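Local coordinates for protein uncharacterized ACR, COG1565 superfamily (Burkholderia thailandensis, PDB 4F3N) that is of uncharacterised function but has a methyltransferase-like fold and probably transfers methyl groups from S-adenosylmethionine, perhaps to protein arginines, at residues 121-130 against 151-162. Residues are numbered along the deposited sequence; the frame is centred on the assembly and turned at random.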
loop_
_atom_site.group_PDB
_atom_site.type_symbol
_atom_site.label_atom_id
_atom_site.label_comp_id
_atom_site.label_asym_id
_atom_site.label_seq_id
_atom_site.Cartn_x
_atom_site.Cartn_y
_atom_site.Cartn_z
ATOM N N PHE A 121 -11.094 -11.393 -5.487
ATOM C CA PHE A 121 -10.530 -10.780 -4.300
ATOM C C PHE A 121 -11.579 -10.009 -3.522
ATOM O O PHE A 121 -11.773 -10.248 -2.314
ATOM C CB PHE A 121 -9.315 -9.911 -4.644
ATOM C CG PHE A 121 -8.708 -9.255 -3.451
ATOM C CD1 PHE A 121 -7.748 -9.910 -2.688
ATOM C CD2 PHE A 121 -9.066 -7.959 -3.104
ATOM C CE1 PHE A 121 -7.175 -9.304 -1.579
ATOM C CE2 PHE A 121 -8.512 -7.323 -1.987
ATOM C CZ PHE A 121 -7.551 -7.991 -1.223
ATOM N N ALA A 122 -12.312 -9.133 -4.213
ATOM C CA ALA A 122 -13.336 -8.332 -3.548
ATOM C C ALA A 122 -14.481 -9.204 -2.997
ATOM O O ALA A 122 -15.017 -8.944 -1.914
ATOM C CB ALA A 122 -13.892 -7.292 -4.521
ATOM N N GLN A 123 -14.896 -10.217 -3.758
ATOM C CA GLN A 123 -15.929 -11.121 -3.287
ATOM C C GLN A 123 -15.560 -11.772 -1.953
ATOM O O GLN A 123 -16.388 -11.951 -1.091
ATOM C CB GLN A 123 -16.208 -12.212 -4.306
ATOM C CG GLN A 123 -16.934 -11.746 -5.545
ATOM C CD GLN A 123 -17.257 -12.959 -6.399
ATOM O OE1 GLN A 123 -16.366 -13.579 -6.982
ATOM N NE2 GLN A 123 -18.509 -13.381 -6.357
ATOM N N THR A 124 -14.298 -12.157 -1.829
ATOM C CA THR A 124 -13.824 -12.785 -0.626
ATOM C C THR A 124 -13.661 -11.787 0.487
ATOM O O THR A 124 -14.074 -12.062 1.606
ATOM C CB THR A 124 -12.499 -13.526 -0.892
ATOM O OG1 THR A 124 -12.715 -14.445 -1.974
ATOM C CG2 THR A 124 -12.028 -14.299 0.392
ATOM N N LEU A 125 -13.038 -10.645 0.199
ATOM C CA LEU A 125 -12.844 -9.590 1.231
ATOM C C LEU A 125 -14.169 -9.115 1.824
ATOM O O LEU A 125 -14.216 -8.712 2.961
ATOM C CB LEU A 125 -12.083 -8.402 0.645
ATOM C CG LEU A 125 -11.790 -7.171 1.486
ATOM C CD1 LEU A 125 -10.934 -7.570 2.685
ATOM C CD2 LEU A 125 -11.091 -6.092 0.607
ATOM N N ALA A 126 -15.226 -9.120 1.001
ATOM C CA ALA A 126 -16.561 -8.708 1.430
ATOM C C ALA A 126 -17.010 -9.457 2.679
ATOM O O ALA A 126 -17.738 -8.923 3.532
ATOM C CB ALA A 126 -17.579 -8.836 0.267
ATOM N N ARG A 127 -16.577 -10.706 2.840
ATOM C CA ARG A 127 -17.002 -11.465 4.022
ATOM C C ARG A 127 -16.497 -10.939 5.368
ATOM O O ARG A 127 -17.313 -10.591 6.234
ATOM C CB ARG A 127 -16.748 -12.944 3.810
ATOM C CG ARG A 127 -17.654 -13.417 2.677
ATOM C CD ARG A 127 -17.400 -14.815 2.181
ATOM N NE ARG A 127 -18.228 -15.049 0.981
ATOM C CZ ARG A 127 -18.436 -16.240 0.436
ATOM N NH1 ARG A 127 -17.874 -17.333 0.958
ATOM N NH2 ARG A 127 -19.216 -16.333 -0.645
ATOM N N PRO A 128 -15.165 -10.839 5.544
ATOM C CA PRO A 128 -14.710 -10.143 6.767
ATOM C C PRO A 128 -15.103 -8.677 6.863
ATOM O O PRO A 128 -15.287 -8.177 7.977
ATOM C CB PRO A 128 -13.171 -10.323 6.740
ATOM C CG PRO A 128 -12.842 -10.689 5.311
ATOM C CD PRO A 128 -14.048 -11.345 4.721
ATOM N N VAL A 129 -15.247 -7.960 5.756
ATOM C CA VAL A 129 -15.748 -6.597 5.830
ATOM C C VAL A 129 -17.160 -6.593 6.427
ATOM O O VAL A 129 -17.449 -5.854 7.352
ATOM C CB VAL A 129 -15.685 -5.891 4.473
ATOM C CG1 VAL A 129 -16.411 -4.533 4.466
ATOM C CG2 VAL A 129 -14.198 -5.679 4.132
ATOM N N ALA A 130 -18.021 -7.456 5.929
ATOM C CA ALA A 130 -19.394 -7.540 6.469
ATOM C C ALA A 130 -19.385 -7.957 7.949
ATOM O O ALA A 130 -20.126 -7.409 8.783
ATOM C CB ALA A 130 -20.227 -8.491 5.607
ATOM N N LEU A 151 -11.553 -2.335 -7.019
ATOM C CA LEU A 151 -11.892 -2.936 -5.724
ATOM C C LEU A 151 -13.187 -2.372 -5.165
ATOM O O LEU A 151 -14.004 -3.111 -4.635
ATOM C CB LEU A 151 -10.763 -2.741 -4.712
ATOM C CG LEU A 151 -11.009 -3.337 -3.314
ATOM C CD1 LEU A 151 -11.174 -4.827 -3.397
ATOM C CD2 LEU A 151 -9.803 -3.091 -2.386
ATOM N N ALA A 152 -13.383 -1.051 -5.297
ATOM C CA ALA A 152 -14.600 -0.420 -4.801
ATOM C C ALA A 152 -15.807 -1.026 -5.514
ATOM O O ALA A 152 -16.796 -1.381 -4.861
ATOM C CB ALA A 152 -14.560 1.124 -5.017
ATOM N N ALA A 153 -15.750 -1.129 -6.843
ATOM C CA ALA A 153 -16.885 -1.678 -7.590
ATOM C C ALA A 153 -17.170 -3.114 -7.145
ATOM O O ALA A 153 -18.339 -3.491 -6.903
ATOM C CB ALA A 153 -16.638 -1.602 -9.084
ATOM N N GLY A 154 -16.097 -3.900 -6.956
ATOM C CA GLY A 154 -16.218 -5.288 -6.540
ATOM C C GLY A 154 -16.753 -5.424 -5.136
ATOM O O GLY A 154 -17.573 -6.319 -4.864
ATOM N N LEU A 155 -16.277 -4.580 -4.226
ATOM C CA LEU A 155 -16.636 -4.707 -2.807
ATOM C C LEU A 155 -18.088 -4.218 -2.606
ATOM O O LEU A 155 -18.898 -4.828 -1.892
ATOM C CB LEU A 155 -15.648 -3.913 -1.962
ATOM C CG LEU A 155 -15.547 -4.160 -0.477
ATOM C CD1 LEU A 155 -15.403 -5.646 -0.113
ATOM C CD2 LEU A 155 -14.297 -3.395 0.054
ATOM N N LEU A 156 -18.424 -3.153 -3.301
ATOM C CA LEU A 156 -19.790 -2.631 -3.245
ATOM C C LEU A 156 -20.783 -3.692 -3.722
ATOM O O LEU A 156 -21.813 -3.979 -3.074
ATOM C CB LEU A 156 -19.919 -1.392 -4.147
ATOM C CG LEU A 156 -19.782 -0.048 -3.511
ATOM C CD1 LEU A 156 -19.868 1.026 -4.582
ATOM C CD2 LEU A 156 -20.919 0.139 -2.478
ATOM N N THR A 157 -20.487 -4.256 -4.889
ATOM C CA THR A 157 -21.345 -5.261 -5.482
ATOM C C THR A 157 -21.460 -6.525 -4.614
ATOM O O THR A 157 -22.570 -7.072 -4.333
ATOM C CB THR A 157 -20.837 -5.613 -6.903
ATOM O OG1 THR A 157 -20.958 -4.444 -7.718
ATOM C CG2 THR A 157 -21.709 -6.676 -7.552
ATOM N N ALA A 158 -20.328 -6.950 -4.097
ATOM C CA ALA A 158 -20.309 -8.179 -3.317
ATOM C C ALA A 158 -21.020 -7.986 -1.986
ATOM O O ALA A 158 -21.755 -8.899 -1.541
ATOM C CB ALA A 158 -18.885 -8.689 -3.113
ATOM N N LEU A 159 -20.778 -6.865 -1.312
ATOM C CA LEU A 159 -21.482 -6.607 -0.072
ATOM C C LEU A 159 -23.013 -6.575 -0.275
ATOM O O LEU A 159 -23.773 -7.175 0.493
ATOM C CB LEU A 159 -21.024 -5.323 0.597
ATOM C CG LEU A 159 -19.659 -5.359 1.289
ATOM C CD1 LEU A 159 -19.155 -3.902 1.503
ATOM C CD2 LEU A 159 -19.675 -6.195 2.578
ATOM N N ALA A 160 -23.435 -5.854 -1.296
ATOM C CA ALA A 160 -24.884 -5.771 -1.614
ATOM C C ALA A 160 -25.455 -7.141 -1.895
ATOM O O ALA A 160 -26.570 -7.472 -1.443
ATOM C CB ALA A 160 -25.104 -4.850 -2.791
ATOM N N ALA A 161 -24.715 -7.956 -2.638
ATOM C CA ALA A 161 -25.172 -9.332 -2.965
ATOM C C ALA A 161 -25.361 -10.209 -1.725
ATOM O O ALA A 161 -26.185 -11.120 -1.738
ATOM C CB ALA A 161 -24.214 -10.006 -3.979
ATOM N N LEU A 162 -24.552 -9.958 -0.696
ATOM C CA LEU A 162 -24.596 -10.610 0.614
ATOM C C LEU A 162 -25.594 -9.969 1.602
ATOM O O LEU A 162 -25.715 -10.432 2.734
ATOM C CB LEU A 162 -23.195 -10.608 1.275
ATOM C CG LEU A 162 -22.206 -11.502 0.566
ATOM C CD1 LEU A 162 -20.787 -11.262 1.092
ATOM C CD2 LEU A 162 -22.601 -12.985 0.633
#
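Ala126 and Ala158 meet methyl to methyl, their CB atoms 3.6 Å apart, and illustrate how small residues let two helices pack closely. The axes of segments 121-130 and 151-161 come within 8.0 Å and cross at -55°. One turn earlier on each helix, Ala122 goes further: its CB rests on bare backbone, 3.5 Å from Gly154 C, where the glycine has no side chain to hold it off.

Larger side chains close around this alanine seam. In Leu159 the CB stays back, 4.9 Å from Ala126 CB. A first torsion of -74° sets CG anti to the carbonyl carbon, and Leu159 CG then lies 4.2 Å from Ala126 CB. Leu159 then forks: its CD1 reaches Val129 CG1 at 4.1 Å, while its CD2 comes 3.5 Å from Ala126 O and also packs on Ala130 CB. Leu155 CD1 lies against the backbone of Ala126, and Leu162 CD1 covers the outer end beside the aliphatic CG of Arg127. At the other end, Leu151 CD1 touches Ala122 CB and approaches the Phe121 ring at its edge, in the ring plane.

Leu151 also lies near Asn214, which binds S-adenosylhomocysteine. Helix 150-161 packs on strand 168-172, Leu155 touching Tyr169, and helix 118-136, linked to it through strand 140-144, packs against it beside the seven-stranded sheet, whose 3-2-1-4-5-7-6 order marks the Rossmann-like class I methyltransferase fold.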